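Cytolethal distending toxin protein B (Haemophilus ducreyi, PDB 1SR4) is the DNase I-like subunit of a three-part bacterial genotoxin and probably damages host-cell DNA, leading to cell-cycle arrest. Local coordinates at residues A52-R57 with E67-N72; W23-R28 with Q247-H252; G126-T131 with R168-M173. All blocks are in the same frame, centred on the assembly; numbering follows the deposited sequence.

Contact 1 (A52-R57 with E67-N72); sequences AVRTSR and EEYTWN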
loop_
_atom_site.group_PDB
_atom_site.type_symbol
_atom_site.label_atom_id
_atom_site.label_comp_id
_atom_site.label_asym_id
_atom_site.label_seq_id
_atom_site.Cartn_x
_atom_site.Cartn_y
_atom_site.Cartn_z
ATOM N N ALA B 52 -1.458 0.991 -18.791
ATOM C CA ALA B 52 -1.592 -0.452 -19.028
ATOM C C ALA B 52 -1.982 -0.706 -20.484
ATOM O O ALA B 52 -2.794 0.021 -21.066
ATOM C CB ALA B 52 -2.643 -1.073 -18.100
ATOM N N VAL B 53 -1.425 -1.768 -21.049
ATOM C CA VAL B 53 -1.674 -2.103 -22.438
ATOM C C VAL B 53 -2.332 -3.465 -22.620
ATOM O O VAL B 53 -1.862 -4.473 -22.110
ATOM C CB VAL B 53 -0.344 -2.063 -23.240
ATOM C CG1 VAL B 53 -0.604 -2.344 -24.720
ATOM C CG2 VAL B 53 0.322 -0.690 -23.055
ATOM N N ARG B 54 -3.432 -3.465 -23.358
ATOM C CA ARG B 54 -4.189 -4.675 -23.653
ATOM C C ARG B 54 -3.370 -5.597 -24.555
ATOM O O ARG B 54 -2.834 -5.148 -25.561
ATOM C CB ARG B 54 -5.491 -4.294 -24.365
ATOM C CG ARG B 54 -6.367 -5.473 -24.756
ATOM C CD ARG B 54 -7.070 -6.113 -23.570
ATOM N NE ARG B 54 -8.015 -7.134 -24.021
ATOM C CZ ARG B 54 -7.733 -8.426 -24.167
ATOM N NH1 ARG B 54 -6.516 -8.903 -23.885
ATOM N NH2 ARG B 54 -8.672 -9.245 -24.627
ATOM N N THR B 55 -3.255 -6.873 -24.204
ATOM C CA THR B 55 -2.500 -7.785 -25.060
ATOM C C THR B 55 -3.464 -8.345 -26.104
ATOM O O THR B 55 -4.654 -8.081 -26.051
ATOM C CB THR B 55 -1.914 -8.972 -24.287
ATOM O OG1 THR B 55 -2.964 -9.884 -23.940
ATOM C CG2 THR B 55 -1.212 -8.485 -23.013
ATOM N N SER B 56 -2.947 -9.118 -27.050
ATOM C CA SER B 56 -3.784 -9.725 -28.091
ATOM C C SER B 56 -4.423 -11.023 -27.610
ATOM O O SER B 56 -5.287 -11.592 -28.278
ATOM C CB SER B 56 -2.944 -10.042 -29.332
ATOM O OG SER B 56 -2.311 -8.876 -29.824
ATOM N N ARG B 57 -3.986 -11.504 -26.458
ATOM C CA ARG B 57 -4.505 -12.751 -25.931
ATOM C C ARG B 57 -5.999 -12.706 -25.663
ATOM O O ARG B 57 -6.528 -11.712 -25.182
ATOM C CB ARG B 57 -3.780 -13.117 -24.641
ATOM C CG ARG B 57 -4.179 -14.457 -24.094
ATOM C CD ARG B 57 -3.584 -14.691 -22.721
ATOM N NE ARG B 57 -3.850 -16.047 -22.246
ATOM C CZ ARG B 57 -3.344 -16.565 -21.131
ATOM N NH1 ARG B 57 -2.540 -15.836 -20.350
ATOM N NH2 ARG B 57 -3.626 -17.825 -20.805
ATOM N N GLU B 67 -9.850 -9.844 -19.284
ATOM C CA GLU B 67 -8.868 -9.471 -20.292
ATOM C C GLU B 67 -7.472 -9.412 -19.700
ATOM O O GLU B 67 -7.306 -9.206 -18.496
ATOM C CB GLU B 67 -9.218 -8.101 -20.878
ATOM C CG GLU B 67 -10.577 -8.020 -21.538
ATOM C CD GLU B 67 -10.985 -6.582 -21.817
ATOM O OE1 GLU B 67 -10.999 -5.763 -20.872
ATOM O OE2 GLU B 67 -11.293 -6.267 -22.982
ATOM N N GLU B 68 -6.471 -9.587 -20.550
ATOM C CA GLU B 68 -5.083 -9.538 -20.110
ATOM C C GLU B 68 -4.414 -8.235 -20.560
ATOM O O GLU B 68 -4.583 -7.807 -21.706
ATOM C CB GLU B 68 -4.318 -10.726 -20.682
ATOM C CG GLU B 68 -2.857 -10.810 -20.248
ATOM C CD GLU B 68 -2.102 -11.875 -21.030
ATOM O OE1 GLU B 68 -1.939 -11.699 -22.249
ATOM O OE2 GLU B 68 -1.680 -12.890 -20.442
ATOM N N TYR B 69 -3.664 -7.608 -19.650
ATOM C CA TYR B 69 -2.934 -6.372 -19.932
ATOM C C TYR B 69 -1.518 -6.515 -19.384
ATOM O O TYR B 69 -1.249 -7.397 -18.569
ATOM C CB TYR B 69 -3.562 -5.175 -19.199
ATOM C CG TYR B 69 -4.908 -4.730 -19.709
ATOM C CD1 TYR B 69 -5.039 -3.560 -20.468
ATOM C CD2 TYR B 69 -6.048 -5.471 -19.432
ATOM C CE1 TYR B 69 -6.297 -3.147 -20.939
ATOM C CE2 TYR B 69 -7.299 -5.073 -19.893
ATOM C CZ TYR B 69 -7.419 -3.914 -20.646
ATOM O OH TYR B 69 -8.659 -3.546 -21.120
ATOM N N THR B 70 -0.623 -5.648 -19.848
ATOM C CA THR B 70 0.720 -5.582 -19.293
ATOM C C THR B 70 0.822 -4.136 -18.791
ATOM O O THR B 70 0.180 -3.214 -19.325
ATOM C CB THR B 70 1.861 -5.862 -20.317
ATOM O OG1 THR B 70 1.791 -4.933 -21.402
ATOM C CG2 THR B 70 1.788 -7.308 -20.829
ATOM N N TRP B 71 1.613 -3.941 -17.749
ATOM C CA TRP B 71 1.768 -2.625 -17.158
ATOM C C TRP B 71 3.214 -2.510 -16.722
ATOM O O TRP B 71 3.725 -3.393 -16.041
ATOM C CB TRP B 71 0.817 -2.506 -15.965
ATOM C CG TRP B 71 0.906 -1.222 -15.206
ATOM C CD1 TRP B 71 1.109 0.025 -15.712
ATOM C CD2 TRP B 71 0.721 -1.060 -13.796
ATOM N NE1 TRP B 71 1.060 0.962 -14.708
ATOM C CE2 TRP B 71 0.821 0.321 -13.519
ATOM C CE3 TRP B 71 0.472 -1.948 -12.743
ATOM C CZ2 TRP B 71 0.684 0.838 -12.226
ATOM C CZ3 TRP B 71 0.333 -1.436 -11.454
ATOM C CH2 TRP B 71 0.441 -0.052 -11.209
ATOM N N ASN B 72 3.868 -1.432 -17.131
ATOM C CA ASN B 72 5.275 -1.228 -16.809
ATOM C C ASN B 72 5.454 -0.388 -15.553
ATOM O O ASN B 72 5.169 0.804 -15.559
ATOM C CB ASN B 72 5.983 -0.562 -17.995
ATOM C CG ASN B 72 7.478 -0.416 -17.773
ATOM O OD1 ASN B 72 8.019 -0.909 -16.772
ATOM N ND2 ASN B 72 8.155 0.261 -18.704
#
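The tightest packing between A52-R57 and E67-N72 surrounds the buried carboxylate of E68. Its side chain runs out extended, with CG anti to the backbone N, and ends beneath the turn T55-R57. There T55 OG1 donates 2.7 Å to E68 OE1, on the anti lone pair of that oxygen. The same hydroxyl accepts the backbone N-H of R57, making an ST turn that fixes its rotation in the crowded position between N and C. R57 arrives across E68 at about a right angle: NH1 forms a salt bridge of 3.1 Å to E68 OE2, which lies in the guanidinium plane although NH1 stands above the carboxylate, the two planes being 64° apart. OE2 is shared with Y85 and Q105, and R57 NH1 also reaches A106 O. The backbone oxygen E68 O is gripped twice, by T55 N at 3.0 Å in a nearly straight bond (178°) and by R54 NH1 at 3.1 Å on a lone pair. Strand 53-54 is an edge strand of the mixed sheet and pairs antiparallel with 67-72: V53 and T70 form the hydrogen-bonded pair, with V53 N 2.8 Å from T70 O, and R54 and Y69 the non-hydrogen-bonded one. R54 bends at chi2 (74°), laying CD over the Y69 ring face, 3.9 Å from its centroid, while E67 CB covers one guanidinium face and OE2 of E67 makes a long salt bridge of 3.5 Å to R54 NE. The other sheet face is looser; exposed V53 brings CB no nearer than 4.0 Å to T70 OG1.

Contact 2 (W23-R28 with Q247-H252); sequences WNINVR and QITSDH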
loop_
_atom_site.group_PDB
_atom_site.type_symbol
_atom_site.label_atom_id
_atom_site.label_comp_id
_atom_site.label_asym_id
_atom_site.label_seq_id
_atom_site.Cartn_x
_atom_site.Cartn_y
_atom_site.Cartn_z
ATOM N N TRP B 23 -3.598 3.470 -7.858
ATOM C CA TRP B 23 -2.762 2.449 -8.483
ATOM C C TRP B 23 -1.302 2.912 -8.429
ATOM O O TRP B 23 -0.402 2.121 -8.156
ATOM C CB TRP B 23 -3.116 2.252 -9.960
ATOM C CG TRP B 23 -4.319 1.416 -10.233
ATOM C CD1 TRP B 23 -5.606 1.854 -10.369
ATOM C CD2 TRP B 23 -4.349 0.006 -10.449
ATOM N NE1 TRP B 23 -6.436 0.803 -10.659
ATOM C CE2 TRP B 23 -5.694 -0.347 -10.718
ATOM C CE3 TRP B 23 -3.368 -1.001 -10.451
ATOM C CZ2 TRP B 23 -6.088 -1.659 -10.984
ATOM C CZ3 TRP B 23 -3.760 -2.312 -10.720
ATOM C CH2 TRP B 23 -5.110 -2.628 -10.980
ATOM N N ASN B 24 -1.068 4.195 -8.683
ATOM C CA ASN B 24 0.300 4.696 -8.706
ATOM C C ASN B 24 0.946 4.981 -7.372
ATOM O O ASN B 24 2.170 5.056 -7.286
ATOM C CB ASN B 24 0.394 5.896 -9.632
ATOM C CG ASN B 24 0.244 5.490 -11.081
ATOM O OD1 ASN B 24 1.046 4.706 -11.600
ATOM N ND2 ASN B 24 -0.799 5.982 -11.732
ATOM N N ILE B 25 0.134 5.125 -6.329
ATOM C CA ILE B 25 0.681 5.328 -4.997
ATOM C C ILE B 25 0.793 3.959 -4.308
ATOM O O ILE B 25 1.897 3.426 -4.141
ATOM C CB ILE B 25 -0.217 6.261 -4.150
ATOM C CG1 ILE B 25 -0.195 7.669 -4.757
ATOM C CG2 ILE B 25 0.252 6.277 -2.664
ATOM C CD1 ILE B 25 -1.180 8.633 -4.115
ATOM N N ASN B 26 -0.343 3.353 -3.965
ATOM C CA ASN B 26 -0.315 2.085 -3.238
ATOM C C ASN B 26 -0.056 0.778 -4.002
ATOM O O ASN B 26 0.790 -0.025 -3.583
ATOM C CB ASN B 26 -1.599 1.950 -2.425
ATOM C CG ASN B 26 -1.798 3.108 -1.465
ATOM O OD1 ASN B 26 -2.771 3.851 -1.564
ATOM N ND2 ASN B 26 -0.867 3.271 -0.533
ATOM N N VAL B 27 -0.775 0.531 -5.095
ATOM C CA VAL B 27 -0.530 -0.712 -5.821
ATOM C C VAL B 27 0.938 -0.824 -6.241
ATOM O O VAL B 27 1.521 -1.887 -6.117
ATOM C CB VAL B 27 -1.438 -0.853 -7.052
ATOM C CG1 VAL B 27 -1.068 -2.119 -7.841
ATOM C CG2 VAL B 27 -2.888 -0.956 -6.603
ATOM N N ARG B 28 1.545 0.265 -6.712
ATOM C CA ARG B 28 2.952 0.208 -7.096
ATOM C C ARG B 28 3.827 -0.200 -5.910
ATOM O O ARG B 28 4.736 -1.003 -6.051
ATOM C CB ARG B 28 3.427 1.560 -7.639
ATOM C CG ARG B 28 2.664 2.037 -8.872
ATOM C CD ARG B 28 3.179 3.391 -9.362
ATOM N NE ARG B 28 4.461 3.227 -10.001
ATOM C CZ ARG B 28 4.663 3.315 -11.304
ATOM N NH1 ARG B 28 3.666 3.591 -12.126
ATOM N NH2 ARG B 28 5.861 3.070 -11.778
ATOM N N GLN B 247 0.359 7.173 2.583
ATOM C CA GLN B 247 -0.970 6.989 3.141
ATOM C C GLN B 247 -1.603 5.866 2.293
ATOM O O GLN B 247 -1.283 5.723 1.095
ATOM C CB GLN B 247 -1.782 8.273 2.947
ATOM C CG GLN B 247 -3.301 8.131 3.088
ATOM C CD GLN B 247 -3.724 7.740 4.492
ATOM O OE1 GLN B 247 -3.231 6.745 5.047
ATOM N NE2 GLN B 247 -4.644 8.511 5.077
ATOM N N ILE B 248 -2.460 5.054 2.910
ATOM C CA ILE B 248 -3.178 4.003 2.187
ATOM C C ILE B 248 -4.410 4.750 1.711
ATOM O O ILE B 248 -5.175 5.262 2.531
ATOM C CB ILE B 248 -3.588 2.834 3.113
ATOM C CG1 ILE B 248 -2.333 2.164 3.673
ATOM C CG2 ILE B 248 -4.393 1.783 2.321
ATOM C CD1 ILE B 248 -2.621 0.901 4.459
ATOM N N THR B 249 -4.594 4.828 0.393
ATOM C CA THR B 249 -5.693 5.600 -0.174
ATOM C C THR B 249 -7.103 4.994 -0.248
ATOM O O THR B 249 -7.909 5.381 -1.102
ATOM C CB THR B 249 -5.299 6.135 -1.570
ATOM O OG1 THR B 249 -5.008 5.039 -2.444
ATOM C CG2 THR B 249 -4.068 7.013 -1.464
ATOM N N SER B 250 -7.396 4.046 0.637
ATOM C CA SER B 250 -8.742 3.475 0.719
ATOM C C SER B 250 -8.965 3.120 2.194
ATOM O O SER B 250 -8.037 3.196 3.010
ATOM C CB SER B 250 -8.884 2.230 -0.159
ATOM O OG SER B 250 -8.487 1.085 0.547
ATOM N N ASP B 251 -10.184 2.754 2.555
ATOM C CA ASP B 251 -10.447 2.405 3.948
ATOM C C ASP B 251 -10.020 0.970 4.297
ATOM O O ASP B 251 -10.227 0.528 5.419
ATOM C CB ASP B 251 -11.934 2.599 4.279
ATOM C CG ASP B 251 -12.333 4.063 4.355
ATOM O OD1 ASP B 251 -11.448 4.926 4.548
ATOM O OD2 ASP B 251 -13.542 4.346 4.239
ATOM N N HIS B 252 -9.442 0.247 3.331
ATOM C CA HIS B 252 -8.979 -1.119 3.557
ATOM C C HIS B 252 -7.455 -1.136 3.585
ATOM O O HIS B 252 -6.790 -0.379 2.865
ATOM C CB HIS B 252 -9.444 -2.055 2.439
ATOM C CG HIS B 252 -10.915 -2.339 2.447
ATOM N ND1 HIS B 252 -11.449 -3.483 2.998
ATOM C CD2 HIS B 252 -11.963 -1.621 1.976
ATOM C CE1 HIS B 252 -12.765 -3.461 2.867
ATOM N NE2 HIS B 252 -13.103 -2.340 2.250
#
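N26 OD1 is held by two donors, both from T249: the hydroxyl OG1 at 2.7 Å, nearly along the C=O axis, and the backbone N at 2.8 Å, which stands above the carbonyl plane. The other branch of the same amide works the opposite way. N26 ND2 donates to Q247 O at 3.0 Å in an almost straight bond (167°), with the acceptor in the amide plane. Three bonds thus fix the flip of the N26 amide and let it bridge the backbone either side of I248, whose CA lies 3.6 Å from N26 ND2. The torsions serve this grip: N26 has CG anti to its own carbonyl carbon (chi1 -57°), and T249 holds OG1 between N and C (chi1 60°), where it can join its own N-H on one acceptor. W10 of strand 7-11 touches both side chains. The loop leads straight into the Ser-Asp-His signature of the DNase I-like fold at S250-H252. S250 OG accepts from H252 N in an ST turn, 3.1 Å between the two atoms, and the H252 ring is bonded through ND1 to D216, consistent with the histidine-aspartate pair of the active site in relatives. Beside the polar core, I25 adds a thin apolar touch, CD1 lying 4.2 Å from T249 CG2. The helix 20-31 carries a wider pi-type turn here, R28 N bonding to W23 O. Protein C of the toxin closes over this side: its F105 packs on I25, its P18 on T249, and its R19 O accepts from Q247 NE2.

Contact 3 (G126-T131 with R168-M173); sequences GIRIGT and RVYSWM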
loop_
_atom_site.group_PDB
_atom_site.type_symbol
_atom_site.label_atom_id
_atom_site.label_comp_id
_atom_site.label_asym_id
_atom_site.label_seq_id
_atom_site.Cartn_x
_atom_site.Cartn_y
_atom_site.Cartn_z
ATOM N N GLY B 126 -10.080 -15.915 -11.299
ATOM C CA GLY B 126 -8.757 -16.401 -10.945
ATOM C C GLY B 126 -7.853 -16.831 -12.076
ATOM O O GLY B 126 -8.275 -16.976 -13.231
ATOM N N ILE B 127 -6.588 -17.032 -11.736
ATOM C CA ILE B 127 -5.608 -17.461 -12.711
ATOM C C ILE B 127 -4.790 -18.623 -12.171
ATOM O O ILE B 127 -4.501 -18.728 -10.965
ATOM C CB ILE B 127 -4.629 -16.325 -13.096
ATOM C CG1 ILE B 127 -3.896 -15.829 -11.840
ATOM C CG2 ILE B 127 -5.382 -15.204 -13.807
ATOM C CD1 ILE B 127 -2.801 -14.803 -12.108
ATOM N N ARG B 128 -4.443 -19.518 -13.083
ATOM C CA ARG B 128 -3.633 -20.656 -12.736
ATOM C C ARG B 128 -2.219 -20.419 -13.251
ATOM O O ARG B 128 -2.024 -19.930 -14.366
ATOM C CB ARG B 128 -4.201 -21.925 -13.379
ATOM C CG ARG B 128 -3.286 -23.129 -13.226
ATOM C CD ARG B 128 -3.958 -24.421 -13.687
ATOM N NE ARG B 128 -4.144 -24.554 -15.139
ATOM C CZ ARG B 128 -3.167 -24.757 -16.024
ATOM N NH1 ARG B 128 -1.897 -24.843 -15.637
ATOM N NH2 ARG B 128 -3.467 -24.921 -17.307
ATOM N N ILE B 129 -1.240 -20.735 -12.418
ATOM C CA ILE B 129 0.162 -20.652 -12.803
ATOM C C ILE B 129 0.630 -22.056 -12.453
ATOM O O ILE B 129 0.758 -22.399 -11.271
ATOM C CB ILE B 129 0.994 -19.660 -11.949
ATOM C CG1 ILE B 129 0.450 -18.232 -12.070
ATOM C CG2 ILE B 129 2.452 -19.686 -12.422
ATOM C CD1 ILE B 129 0.425 -17.720 -13.479
ATOM N N GLY B 130 0.862 -22.879 -13.472
ATOM C CA GLY B 130 1.290 -24.241 -13.204
ATOM C C GLY B 130 0.204 -24.993 -12.450
ATOM O O GLY B 130 -0.932 -25.079 -12.913
ATOM N N THR B 131 0.540 -25.536 -11.286
ATOM C CA THR B 131 -0.429 -26.284 -10.494
ATOM C C THR B 131 -1.073 -25.496 -9.341
ATOM O O THR B 131 -1.672 -26.088 -8.439
ATOM C CB THR B 131 0.217 -27.543 -9.911
ATOM O OG1 THR B 131 1.358 -27.163 -9.127
ATOM C CG2 THR B 131 0.661 -28.483 -11.033
ATOM N N ARG B 168 -7.116 -32.426 -10.036
ATOM C CA ARG B 168 -7.060 -33.067 -8.723
ATOM C C ARG B 168 -5.750 -32.816 -7.973
ATOM O O ARG B 168 -5.655 -33.064 -6.776
ATOM C CB ARG B 168 -7.315 -34.577 -8.859
ATOM C CG ARG B 168 -8.656 -34.894 -9.538
ATOM C CD ARG B 168 -9.102 -36.364 -9.413
ATOM N NE ARG B 168 -8.056 -37.327 -9.771
ATOM C CZ ARG B 168 -8.270 -38.465 -10.433
ATOM N NH1 ARG B 168 -9.497 -38.795 -10.829
ATOM N NH2 ARG B 168 -7.256 -39.287 -10.680
ATOM N N VAL B 169 -4.731 -32.328 -8.665
ATOM C CA VAL B 169 -3.474 -32.050 -7.993
ATOM C C VAL B 169 -3.271 -30.534 -7.830
ATOM O O VAL B 169 -2.222 -30.089 -7.377
ATOM C CB VAL B 169 -2.276 -32.628 -8.771
ATOM C CG1 VAL B 169 -2.397 -34.151 -8.855
ATOM C CG2 VAL B 169 -2.197 -32.002 -10.159
ATOM N N TYR B 170 -4.278 -29.746 -8.193
ATOM C CA TYR B 170 -4.148 -28.293 -8.090
ATOM C C TYR B 170 -4.376 -27.754 -6.687
ATOM O O TYR B 170 -5.279 -28.199 -5.973
ATOM C CB TYR B 170 -5.142 -27.584 -9.011
ATOM C CG TYR B 170 -4.885 -27.674 -10.500
ATOM C CD1 TYR B 170 -3.746 -28.295 -11.018
ATOM C CD2 TYR B 170 -5.791 -27.120 -11.396
ATOM C CE1 TYR B 170 -3.526 -28.353 -12.403
ATOM C CE2 TYR B 170 -5.588 -27.173 -12.761
ATOM C CZ TYR B 170 -4.461 -27.784 -13.260
ATOM O OH TYR B 170 -4.266 -27.784 -14.615
ATOM N N SER B 171 -3.544 -26.801 -6.293
ATOM C CA SER B 171 -3.718 -26.128 -5.022
ATOM C C SER B 171 -4.411 -24.827 -5.439
ATOM O O SER B 171 -4.125 -24.297 -6.512
ATOM C CB SER B 171 -2.363 -25.811 -4.384
ATOM O OG SER B 171 -1.795 -26.957 -3.777
ATOM N N TRP B 172 -5.333 -24.325 -4.625
ATOM C CA TRP B 172 -6.018 -23.078 -4.951
ATOM C C TRP B 172 -6.160 -22.197 -3.712
ATOM O O TRP B 172 -6.253 -22.697 -2.593
ATOM C CB TRP B 172 -7.394 -23.321 -5.590
ATOM C CG TRP B 172 -8.310 -24.288 -4.887
ATOM C CD1 TRP B 172 -8.436 -25.624 -5.139
ATOM C CD2 TRP B 172 -9.278 -23.980 -3.875
ATOM N NE1 TRP B 172 -9.429 -26.163 -4.357
ATOM C CE2 TRP B 172 -9.962 -25.176 -3.572
ATOM C CE3 TRP B 172 -9.634 -22.806 -3.194
ATOM C CZ2 TRP B 172 -10.985 -25.238 -2.622
ATOM C CZ3 TRP B 172 -10.657 -22.867 -2.242
ATOM C CH2 TRP B 172 -11.318 -24.078 -1.970
ATOM N N MET B 173 -6.170 -20.886 -3.942
ATOM C CA MET B 173 -6.247 -19.875 -2.894
ATOM C C MET B 173 -7.267 -18.803 -3.309
ATOM O O MET B 173 -7.147 -18.220 -4.380
ATOM C CB MET B 173 -4.871 -19.236 -2.774
ATOM C CG MET B 173 -4.495 -18.749 -1.428
ATOM S SD MET B 173 -2.821 -18.078 -1.505
ATOM C CE MET B 173 -2.899 -17.028 -0.148
#
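R128 and Y170 lie obliquely across each other, the guanidinium and the phenol ring turned only 26° apart. An extended start, with chi1 and chi2 both anti, carries R128 CD to 3.3 Å from Y170 CE2; the bend at chi3 (72°) then turns the guanidinium so that one face meets the phenol oxygen, offset toward the rim. R128 NE comes within 3.3 Å of Y170 OH, yet the angle is too poor for a hydrogen bond; NE, NH1 and NH2 all have partners elsewhere. NE forms a salt bridge with E108, and NH1 donates to G130 O at 2.9 Å, on a lone pair and in the guanidinium plane, so the group is held with one face over the phenol oxygen by its own strand end and a neighbour. On the other segment, Y170 has CG anti to its carbonyl carbon (chi1 -71°), which carries the ring toward 126-131. Near the base of the ring, T131 CB rests 4.2 Å from CD1 of Y170. Backbone joins the segments at this point: S171 N donates to T131 O at 2.9 Å, nearly along the C=O axis, and Y170 CA adds a CA-H...O contact of 3.3 Å to the same T131 O. G130 and T131 form the tight turn of the hairpin between strands 124-129 and 132-138. Strand 132-138 separates the two segments in the sheet, with V133 touched by both R128 and Y170. It runs parallel to 171-175, the pair joined by a beta-alpha-beta crossover through helix 147-159, whose F158 packs against Y170.

How the contacts relate
Contact 2 is buried, contact 1 lies at the surface and contact 3 falls between. Contact 1 sits at the outer edge of the eight-stranded sheet, contact 3 at the hairpin end of the six-stranded one; their centres are about 22 Å apart. Contacts 1 and 2 meet through W71, whose indole projects from strand 67-72 to pack on W23, V27 and R28 of helix 20-31. Contact 1 joins salt bridges to strand pairing, whereas contact 2 relies on a neutral amide, in a contact whose flanking residues meet both other toxin subunits. Contact 3 adds only one backbone bond to an arginine laid against a tyrosine. Contacts 2 and 3 lie on opposite sides of the chain's centre.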